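Local atomic coordinates of periplasmic binding protein component of an ABC type zinc uptake transporter (Synechocystis sp., PDB entry 1PQ4), a protein that binds zinc in the periplasm and probably delivers it to an ABC-type transporter for uptake into the cell. Residues I9-F15 / P268-S274; Y14-I19 / F170-L174. All coordinates share one frame; numbering follows the deposited sequence.

Contact 1: residues I9-F15 / P268-S274; sequences IPPQQYF and PLAADWS
Ile9 opens the contact by laying CD1 against CD2 of Leu269, the two branched chains crossing at about a right angle. Pro10 follows and brings its ring onto the loop ahead of helix 273-288, with CB 3.2 Å from Leu269 O and also against Ala271 CB. The ring of Pro11 touches several carbonyl oxygens, CD near Leu269 O and CG 3.6 Å from Ala270 O, and its CB reaches Trp273 CD1. No direct hydrogen bond joins the segments. One water does the polar work, accepting from Gln13 NE2 at 2.7 Å and donating to Ala271 O at 2.8 Å; the bend at chi2 of Gln13 (-95°) swings its amide round to that water. Tyr14 holds CG anti to its backbone N (chi1 -179°), a setting that carries the ring toward Trp273 and Ser274. Trp273 CB forms a CH-pi contact over one face of the tyrosine ring, 4.0 Å from its centroid, and Tyr14 OH reaches Ser274 CB at 3.3 Å. Phe15 completes an aromatic cluster as a T-shaped pair: its CE2 edge points at the face of the Trp273 indole, planes at 81°. Trp273 NE1 donates a hydrogen bond to Trp135 O, which would restrict rotation of the indole. The contact thus joins the N-terminal part of the chain to the loop whose Pro268 side chain lies about 6 Å from the zinc ion. Around this junction, helix 138-155 packs Val141 on Phe15 and Trp273, helix 160-185 brings Leu174 and Leu177 to Trp273, and strand 24-28 meets Pro10 and Gln13.

Contact 2: residues Y14-I19 / F170-L174; sequences YFLEKI and FLAEL
Phe170 of helix 160-185 fits as a knob into a hole formed by Tyr14, Phe15, Lys18 and Ile19 of helix 10-20, a knobs-into-holes contact between helices whose short segments here run at 128° to each other, their local axes 11.3 Å apart at closest approach. The tight part is apolar. With CG anti to its backbone N, the phenylalanine reaches across so that CZ meets Phe15 CD2 at 3.9 Å, CE2 meets Tyr14 CE2, and CD1 touches Ile19 CG1 at 4.1 Å. Both ring faces are covered: Leu174 CD1, from the same helix, sits over the centre of one, and Lys18 CB lies over the other in a CH-pi contact, 4.0 Å from the centroid and 14° off the normal. Lys18 takes part in both halves of the contact, CB and CG against the ring and NZ at Glu173.

The looser side is polar and only partly buried. A bend at chi2 carries the lysine chain over to Glu173, whose carboxylate makes a salt bridge with it; the adjacent positive charge would be expected to stabilise the ionised form of the acid. A water lies 2.9 Å from Tyr14 OH, but its link onward to the carboxylate is doubtful. The bond from Lys18 NZ to Glu173 OE1 is 2.7 Å long and approaches on the syn side, 24° out of the carboxylate plane.

How the contacts relate
Helix 10-20 is common to both contacts, whose centres lie 11 Å apart. Contact 1 uses residues 9-15 and contact 2 residues 14-19, overlapping at Tyr14 and Phe15. The partner in contact 1 begins 253 residues further on; that in contact 2, on helix 160-185, comes between the two in the sequence. Trp273 CH2 touches Leu174 CD2 at 3.5 Å, so the packing is continuous. The result ties the chain's beginning, middle and end together near the zinc site. Contact 1 lies nearer the metal through Pro268, whereas the closest approach to the zinc ion in contact 2, about 14 Å, is by the side chain of the shared Phe15.

Contact 1: residues I9-F15 / P268-S274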
ATOM      1  N   ILE A   9       4.883   3.177   6.641  1.00 11.45           N
ATOM      2  CA  ILE A   9       3.941   4.041   5.898  1.00 12.27           C
ATOM      3  C   ILE A   9       2.622   4.187   6.605  1.00 15.02           C
ATOM      4  O   ILE A   9       2.258   3.348   7.436  1.00 15.49           O
ATOM      5  CB  ILE A   9       3.750   3.499   4.457  1.00 12.95           C
ATOM      6  CG1 ILE A   9       3.390   2.002   4.505  1.00 14.32           C
ATOM      7  CG2 ILE A   9       5.031   3.668   3.665  1.00 11.71           C
ATOM      8  CD1 ILE A   9       2.776   1.451   3.220  1.00 28.05           C
ATOM      9  N   PRO A  10       1.873   5.272   6.292  1.00 14.43           N
ATOM     10  CA  PRO A  10       0.585   5.533   6.940  1.00 14.43           C
ATOM     11  C   PRO A  10      -0.405   4.372   7.041  1.00 10.07           C
ATOM     12  O   PRO A  10      -0.981   4.170   8.108  1.00 14.44           O
ATOM     13  CB  PRO A  10      -0.003   6.768   6.140  1.00 12.60           C
ATOM     14  CG  PRO A  10       1.332   7.473   5.655  1.00 12.46           C
ATOM     15  CD  PRO A  10       2.205   6.286   5.274  1.00 12.34           C
ATOM     16  N   PRO A  11      -0.611   3.604   5.954  1.00 10.73           N
ATOM     17  CA  PRO A  11      -1.576   2.490   6.069  1.00 13.94           C
ATOM     18  C   PRO A  11      -1.226   1.535   7.229  1.00 15.92           C
ATOM     19  O   PRO A  11      -2.101   0.935   7.845  1.00 13.93           O
ATOM     20  CB  PRO A  11      -1.443   1.778   4.730  1.00 16.49           C
ATOM     21  CG  PRO A  11      -0.970   2.830   3.807  1.00 16.33           C
ATOM     22  CD  PRO A  11      -0.068   3.693   4.586  1.00 11.71           C
ATOM     23  N   GLN A  12       0.067   1.381   7.506  1.00 13.88           N
ATOM     24  CA  GLN A  12       0.460   0.479   8.588  1.00 12.78           C
ATOM     25  C   GLN A  12       0.026   1.009   9.927  1.00 13.98           C
ATOM     26  O   GLN A  12      -0.125   0.253  10.876  1.00 13.57           O
ATOM     27  CB  GLN A  12       1.971   0.275   8.585  1.00  9.30           C
ATOM     28  CG  GLN A  12       2.429  -0.586   7.460  1.00  9.85           C
ATOM     29  CD  GLN A  12       3.938  -0.710   7.498  1.00 18.36           C
ATOM     30  OE1 GLN A  12       4.637   0.305   7.362  1.00 15.85           O
ATOM     31  NE2 GLN A  12       4.446  -1.944   7.700  1.00 13.33           N
ATOM     32  N   GLN A  13      -0.211   2.313  10.028  1.00 11.61           N
ATOM     33  CA  GLN A  13      -0.625   2.825  11.317  1.00 12.56           C
ATOM     34  C   GLN A  13      -2.055   2.339  11.545  1.00 12.35           C
ATOM     35  O   GLN A  13      -2.474   2.123  12.677  1.00 14.95           O
ATOM     36  CB  GLN A  13      -0.581   4.367  11.286  1.00 16.64           C
ATOM     37  CG  GLN A  13      -1.066   5.022  12.543  1.00 13.90           C
ATOM     38  CD  GLN A  13      -2.517   5.424  12.478  1.00 20.78           C
ATOM     39  OE1 GLN A  13      -3.165   5.620  13.507  1.00 28.16           O
ATOM     40  NE2 GLN A  13      -3.036   5.555  11.288  1.00 13.84           N
ATOM     41  N   TYR A  14      -2.817   2.246  10.456  1.00 12.08           N
ATOM     42  CA  TYR A  14      -4.193   1.767  10.544  1.00 13.58           C
ATOM     43  C   TYR A  14      -4.175   0.292  11.078  1.00 15.44           C
ATOM     44  O   TYR A  14      -4.943  -0.080  11.964  1.00 13.09           O
ATOM     45  CB  TYR A  14      -4.824   1.802   9.153  1.00 15.61           C
ATOM     46  CG  TYR A  14      -6.271   1.349   9.101  1.00 16.15           C
ATOM     47  CD1 TYR A  14      -7.317   2.256   9.343  1.00 21.39           C
ATOM     48  CD2 TYR A  14      -6.597   0.020   8.834  1.00 10.73           C
ATOM     49  CE1 TYR A  14      -8.636   1.848   9.319  1.00 20.59           C
ATOM     50  CE2 TYR A  14      -7.940  -0.423   8.823  1.00 14.39           C
ATOM     51  CZ  TYR A  14      -8.941   0.521   9.068  1.00 23.24           C
ATOM     52  OH  TYR A  14     -10.248   0.155   9.085  1.00 23.22           O
ATOM     53  N   PHE A  15      -3.309  -0.524  10.498  1.00  9.68           N
ATOM     54  CA  PHE A  15      -3.200  -1.932  10.887  1.00 11.18           C
ATOM     55  C   PHE A  15      -2.793  -2.000  12.354  1.00 12.68           C
ATOM     56  O   PHE A  15      -3.357  -2.766  13.132  1.00 13.09           O
ATOM     57  CB  PHE A  15      -2.122  -2.625  10.076  1.00  9.55           C
ATOM     58  CG  PHE A  15      -2.316  -2.574   8.587  1.00 11.44           C
ATOM     59  CD1 PHE A  15      -1.215  -2.856   7.745  1.00 13.63           C
ATOM     60  CD2 PHE A  15      -3.545  -2.276   8.015  1.00 12.40           C
ATOM     61  CE1 PHE A  15      -1.337  -2.833   6.362  1.00 15.56           C
ATOM     62  CE2 PHE A  15      -3.697  -2.254   6.602  1.00  8.29           C
ATOM     63  CZ  PHE A  15      -2.598  -2.525   5.782  1.00 12.98           C
ATOM     64  N   PRO A 268      -2.399   5.440  -2.782  1.00 14.75           N
ATOM     65  CA  PRO A 268      -1.973   4.145  -2.204  1.00 13.40           C
ATOM     66  C   PRO A 268      -1.488   4.255  -0.746  1.00 14.78           C
ATOM     67  O   PRO A 268      -1.372   3.237  -0.056  1.00 15.55           O
ATOM     68  CB  PRO A 268      -0.868   3.691  -3.161  1.00 18.51           C
ATOM     69  CG  PRO A 268      -0.225   5.002  -3.554  1.00 19.16           C
ATOM     70  CD  PRO A 268      -1.477   5.893  -3.839  1.00 12.07           C
ATOM     71  N   LEU A 269      -1.236   5.483  -0.257  1.00 12.24           N
ATOM     72  CA  LEU A 269      -0.716   5.672   1.103  1.00 14.20           C
ATOM     73  C   LEU A 269      -1.699   6.267   2.097  1.00 14.92           C
ATOM     74  O   LEU A 269      -1.300   6.727   3.173  1.00 14.38           O
ATOM     75  CB  LEU A 269       0.560   6.562   1.126  1.00 15.22           C
ATOM     76  CG  LEU A 269       1.726   6.093   0.252  1.00 23.69           C
ATOM     77  CD1 LEU A 269       2.978   6.991   0.525  1.00 24.53           C
ATOM     78  CD2 LEU A 269       2.051   4.628   0.591  1.00 20.20           C
ATOM     79  N   ALA A 270      -2.976   6.246   1.759  1.00 14.49           N
ATOM     80  CA  ALA A 270      -3.996   6.781   2.674  1.00 12.83           C
ATOM     81  C   ALA A 270      -3.965   6.060   4.032  1.00 17.18           C
ATOM     82  O   ALA A 270      -3.896   4.829   4.071  1.00 15.35           O
ATOM     83  CB  ALA A 270      -5.400   6.619   2.046  1.00 18.32           C
ATOM     84  N   ALA A 271      -4.059   6.816   5.128  1.00 11.92           N
ATOM     85  CA  ALA A 271      -4.056   6.221   6.457  1.00 13.43           C
ATOM     86  C   ALA A 271      -5.440   5.647   6.793  1.00 17.45           C
ATOM     87  O   ALA A 271      -5.543   4.729   7.586  1.00 15.81           O
ATOM     88  CB  ALA A 271      -3.652   7.261   7.522  1.00 16.90           C
ATOM     89  N   ASP A 272      -6.494   6.185   6.175  1.00 10.21           N
ATOM     90  CA  ASP A 272      -7.900   5.755   6.448  1.00 17.12           C
ATOM     91  C   ASP A 272      -8.053   4.643   5.452  1.00 17.67           C
ATOM     92  O   ASP A 272      -8.841   4.704   4.516  1.00 16.52           O
ATOM     93  CB  ASP A 272      -8.819   6.972   6.152  1.00 21.76           C
ATOM     94  CG  ASP A 272     -10.265   6.763   6.593  1.00 38.85           C
ATOM     95  OD1 ASP A 272     -10.518   6.029   7.565  1.00 46.98           O
ATOM     96  OD2 ASP A 272     -11.166   7.370   5.969  1.00 51.60           O
ATOM     97  N   TRP A 273      -7.270   3.579   5.693  1.00 16.62           N
ATOM     98  CA  TRP A 273      -7.120   2.467   4.754  1.00 15.07           C
ATOM     99  C   TRP A 273      -8.346   1.771   4.228  1.00 10.93           C
ATOM    100  O   TRP A 273      -8.440   1.518   3.039  1.00 12.11           O
ATOM    101  CB  TRP A 273      -6.120   1.411   5.355  1.00 14.05           C
ATOM    102  CG  TRP A 273      -5.793   0.272   4.481  1.00 14.36           C
ATOM    103  CD1 TRP A 273      -4.818   0.201   3.513  1.00 12.22           C
ATOM    104  CD2 TRP A 273      -6.435  -1.006   4.510  1.00 12.56           C
ATOM    105  NE1 TRP A 273      -4.829  -1.092   2.929  1.00 14.30           N
ATOM    106  CE2 TRP A 273      -5.809  -1.829   3.541  1.00 12.22           C
ATOM    107  CE3 TRP A 273      -7.481  -1.539   5.278  1.00 15.30           C
ATOM    108  CZ2 TRP A 273      -6.194  -3.143   3.323  1.00 14.96           C
ATOM    109  CZ3 TRP A 273      -7.859  -2.873   5.049  1.00 19.04           C
ATOM    110  CH2 TRP A 273      -7.219  -3.645   4.086  1.00 18.04           C
ATOM    111  N   SER A 274      -9.266   1.429   5.119  1.00 12.03           N
ATOM    112  CA  SER A 274     -10.451   0.701   4.681  1.00 14.86           C
ATOM    113  C   SER A 274     -11.390   1.563   3.819  1.00 13.45           C
ATOM    114  O   SER A 274     -11.832   1.161   2.743  1.00 15.54           O
ATOM    115  CB  SER A 274     -11.182   0.144   5.923  1.00 15.06           C
ATOM    116  OG  SER A 274     -12.236  -0.679   5.482  1.00 24.09           O
TER
HETATM  117  O   HOH W   1      -5.533   5.298  10.367  1.00 25.08           O

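Contact 2: residues Y14-I19 / F170-L174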
ATOM      1  N   TYR A  14      -2.817   2.246  10.456  1.00 12.08           N
ATOM      2  CA  TYR A  14      -4.193   1.767  10.544  1.00 13.58           C
ATOM      3  C   TYR A  14      -4.175   0.292  11.078  1.00 15.44           C
ATOM      4  O   TYR A  14      -4.943  -0.080  11.964  1.00 13.09           O
ATOM      5  CB  TYR A  14      -4.824   1.802   9.153  1.00 15.61           C
ATOM      6  CG  TYR A  14      -6.271   1.349   9.101  1.00 16.15           C
ATOM      7  CD1 TYR A  14      -7.317   2.256   9.343  1.00 21.39           C
ATOM      8  CD2 TYR A  14      -6.597   0.020   8.834  1.00 10.73           C
ATOM      9  CE1 TYR A  14      -8.636   1.848   9.319  1.00 20.59           C
ATOM     10  CE2 TYR A  14      -7.940  -0.423   8.823  1.00 14.39           C
ATOM     11  CZ  TYR A  14      -8.941   0.521   9.068  1.00 23.24           C
ATOM     12  OH  TYR A  14     -10.248   0.155   9.085  1.00 23.22           O
ATOM     13  N   PHE A  15      -3.309  -0.524  10.498  1.00  9.68           N
ATOM     14  CA  PHE A  15      -3.200  -1.932  10.887  1.00 11.18           C
ATOM     15  C   PHE A  15      -2.793  -2.000  12.354  1.00 12.68           C
ATOM     16  O   PHE A  15      -3.357  -2.766  13.132  1.00 13.09           O
ATOM     17  CB  PHE A  15      -2.122  -2.625  10.076  1.00  9.55           C
ATOM     18  CG  PHE A  15      -2.316  -2.574   8.587  1.00 11.44           C
ATOM     19  CD1 PHE A  15      -1.215  -2.856   7.745  1.00 13.63           C
ATOM     20  CD2 PHE A  15      -3.545  -2.276   8.015  1.00 12.40           C
ATOM     21  CE1 PHE A  15      -1.337  -2.833   6.362  1.00 15.56           C
ATOM     22  CE2 PHE A  15      -3.697  -2.254   6.602  1.00  8.29           C
ATOM     23  CZ  PHE A  15      -2.598  -2.525   5.782  1.00 12.98           C
ATOM     24  N   LEU A  16      -1.789  -1.213  12.735  1.00 14.27           N
ATOM     25  CA  LEU A  16      -1.352  -1.244  14.123  1.00 13.85           C
ATOM     26  C   LEU A  16      -2.406  -0.781  15.095  1.00 20.35           C
ATOM     27  O   LEU A  16      -2.512  -1.328  16.218  1.00 17.20           O
ATOM     28  CB  LEU A  16      -0.077  -0.416  14.339  1.00 16.26           C
ATOM     29  CG  LEU A  16       1.219  -1.229  14.137  1.00 18.19           C
ATOM     30  CD1 LEU A  16       1.392  -2.242  15.274  1.00 19.84           C
ATOM     31  CD2 LEU A  16       1.141  -2.003  12.801  1.00 17.94           C
ATOM     32  N   GLU A  17      -3.134   0.276  14.716  1.00 15.25           N
ATOM     33  CA  GLU A  17      -4.207   0.775  15.605  1.00 15.05           C
ATOM     34  C   GLU A  17      -5.264  -0.326  15.806  1.00 15.78           C
ATOM     35  O   GLU A  17      -5.755  -0.508  16.897  1.00 14.57           O
ATOM     36  CB  GLU A  17      -4.876   2.018  14.995  1.00 15.02           C
ATOM     37  CG  GLU A  17      -5.960   2.686  15.874  1.00 17.60           C
ATOM     38  CD  GLU A  17      -5.474   3.064  17.269  1.00 21.00           C
ATOM     39  OE1 GLU A  17      -4.258   3.341  17.458  1.00 22.09           O
ATOM     40  OE2 GLU A  17      -6.331   3.093  18.195  1.00 24.83           O
ATOM     41  N   LYS A  18      -5.616  -1.034  14.748  1.00 11.54           N
ATOM     42  CA  LYS A  18      -6.634  -2.092  14.833  1.00 13.98           C
ATOM     43  C   LYS A  18      -6.157  -3.257  15.717  1.00 20.38           C
ATOM     44  O   LYS A  18      -6.912  -3.841  16.491  1.00 18.66           O
ATOM     45  CB  LYS A  18      -6.914  -2.640  13.425  1.00 14.20           C
ATOM     46  CG  LYS A  18      -7.774  -1.698  12.579  1.00 17.11           C
ATOM     47  CD  LYS A  18      -9.243  -1.777  13.090  1.00 25.06           C
ATOM     48  CE  LYS A  18     -10.144  -0.665  12.497  1.00 32.84           C
ATOM     49  NZ  LYS A  18     -11.594  -0.997  12.733  1.00 30.64           N
ATOM     50  N   ILE A  19      -4.882  -3.575  15.597  1.00 14.82           N
ATOM     51  CA  ILE A  19      -4.338  -4.725  16.338  1.00 14.34           C
ATOM     52  C   ILE A  19      -3.963  -4.375  17.762  1.00 16.52           C
ATOM     53  O   ILE A  19      -4.229  -5.127  18.706  1.00 19.39           O
ATOM     54  CB  ILE A  19      -3.110  -5.250  15.583  1.00 18.67           C
ATOM     55  CG1 ILE A  19      -3.556  -5.890  14.276  1.00 17.21           C
ATOM     56  CG2 ILE A  19      -2.278  -6.239  16.485  1.00 20.40           C
ATOM     57  CD1 ILE A  19      -2.431  -6.165  13.287  1.00 28.05           C
ATOM     58  N   PHE A 170     -10.086  -7.623  13.677  1.00 13.57           N
ATOM     59  CA  PHE A 170      -9.596  -7.095  12.395  1.00 11.61           C
ATOM     60  C   PHE A 170      -9.681  -8.129  11.257  1.00 11.12           C
ATOM     61  O   PHE A 170     -10.024  -7.752  10.143  1.00 12.42           O
ATOM     62  CB  PHE A 170      -8.143  -6.589  12.570  1.00 12.16           C
ATOM     63  CG  PHE A 170      -7.595  -5.829  11.374  1.00 16.49           C
ATOM     64  CD1 PHE A 170      -6.229  -5.864  11.105  1.00 18.33           C
ATOM     65  CD2 PHE A 170      -8.426  -5.035  10.581  1.00 17.18           C
ATOM     66  CE1 PHE A 170      -5.706  -5.110  10.058  1.00 17.45           C
ATOM     67  CE2 PHE A 170      -7.938  -4.294   9.551  1.00 13.21           C
ATOM     68  CZ  PHE A 170      -6.566  -4.325   9.277  1.00 19.30           C
ATOM     69  N   LEU A 171      -9.377  -9.427  11.484  1.00 13.56           N
ATOM     70  CA  LEU A 171      -9.493 -10.390  10.365  1.00 11.01           C
ATOM     71  C   LEU A 171     -10.940 -10.490   9.860  1.00 15.46           C
ATOM     72  O   LEU A 171     -11.178 -10.621   8.661  1.00 15.62           O
ATOM     73  CB  LEU A 171      -9.026 -11.816  10.757  1.00 12.78           C
ATOM     74  CG  LEU A 171      -7.521 -11.889  11.130  1.00 17.90           C
ATOM     75  CD1 LEU A 171      -7.181 -13.294  11.756  1.00 19.49           C
ATOM     76  CD2 LEU A 171      -6.668 -11.585   9.848  1.00 20.47           C
ATOM     77  N   ALA A 172     -11.912 -10.433  10.775  1.00 16.16           N
ATOM     78  CA  ALA A 172     -13.329 -10.525  10.348  1.00 16.95           C
ATOM     79  C   ALA A 172     -13.723  -9.273   9.531  1.00 15.88           C
ATOM     80  O   ALA A 172     -14.499  -9.354   8.573  1.00 15.18           O
ATOM     81  CB  ALA A 172     -14.225 -10.668  11.612  1.00 16.47           C
ATOM     82  N   GLU A 173     -13.230  -8.109   9.952  1.00 14.48           N
ATOM     83  CA  GLU A 173     -13.483  -6.875   9.218  1.00 15.62           C
ATOM     84  C   GLU A 173     -12.864  -7.017   7.831  1.00 15.22           C
ATOM     85  O   GLU A 173     -13.431  -6.576   6.834  1.00 15.34           O
ATOM     86  CB  GLU A 173     -12.809  -5.657   9.882  1.00 21.65           C
ATOM     87  CG  GLU A 173     -13.351  -5.177  11.211  1.00 31.13           C
ATOM     88  CD  GLU A 173     -12.455  -4.067  11.813  1.00 40.84           C
ATOM     89  OE1 GLU A 173     -12.119  -3.091  11.106  1.00 40.39           O
ATOM     90  OE2 GLU A 173     -12.078  -4.176  13.001  1.00 52.59           O
ATOM     91  N   LEU A 174     -11.666  -7.589   7.762  1.00 15.15           N
ATOM     92  CA  LEU A 174     -11.026  -7.725   6.449  1.00 14.25           C
ATOM     93  C   LEU A 174     -11.837  -8.619   5.498  1.00 16.93           C
ATOM     94  O   LEU A 174     -11.871  -8.365   4.291  1.00 14.35           O
ATOM     95  CB  LEU A 174      -9.569  -8.273   6.601  1.00 12.82           C
ATOM     96  CG  LEU A 174      -8.648  -7.212   7.259  1.00 17.20           C
ATOM     97  CD1 LEU A 174      -7.362  -7.840   7.834  1.00 16.61           C
ATOM     98  CD2 LEU A 174      -8.298  -6.193   6.189  1.00 17.31           C
TER
HETATM   99  O   HOH W   2     -11.183  -2.538   8.944  1.00 38.59           O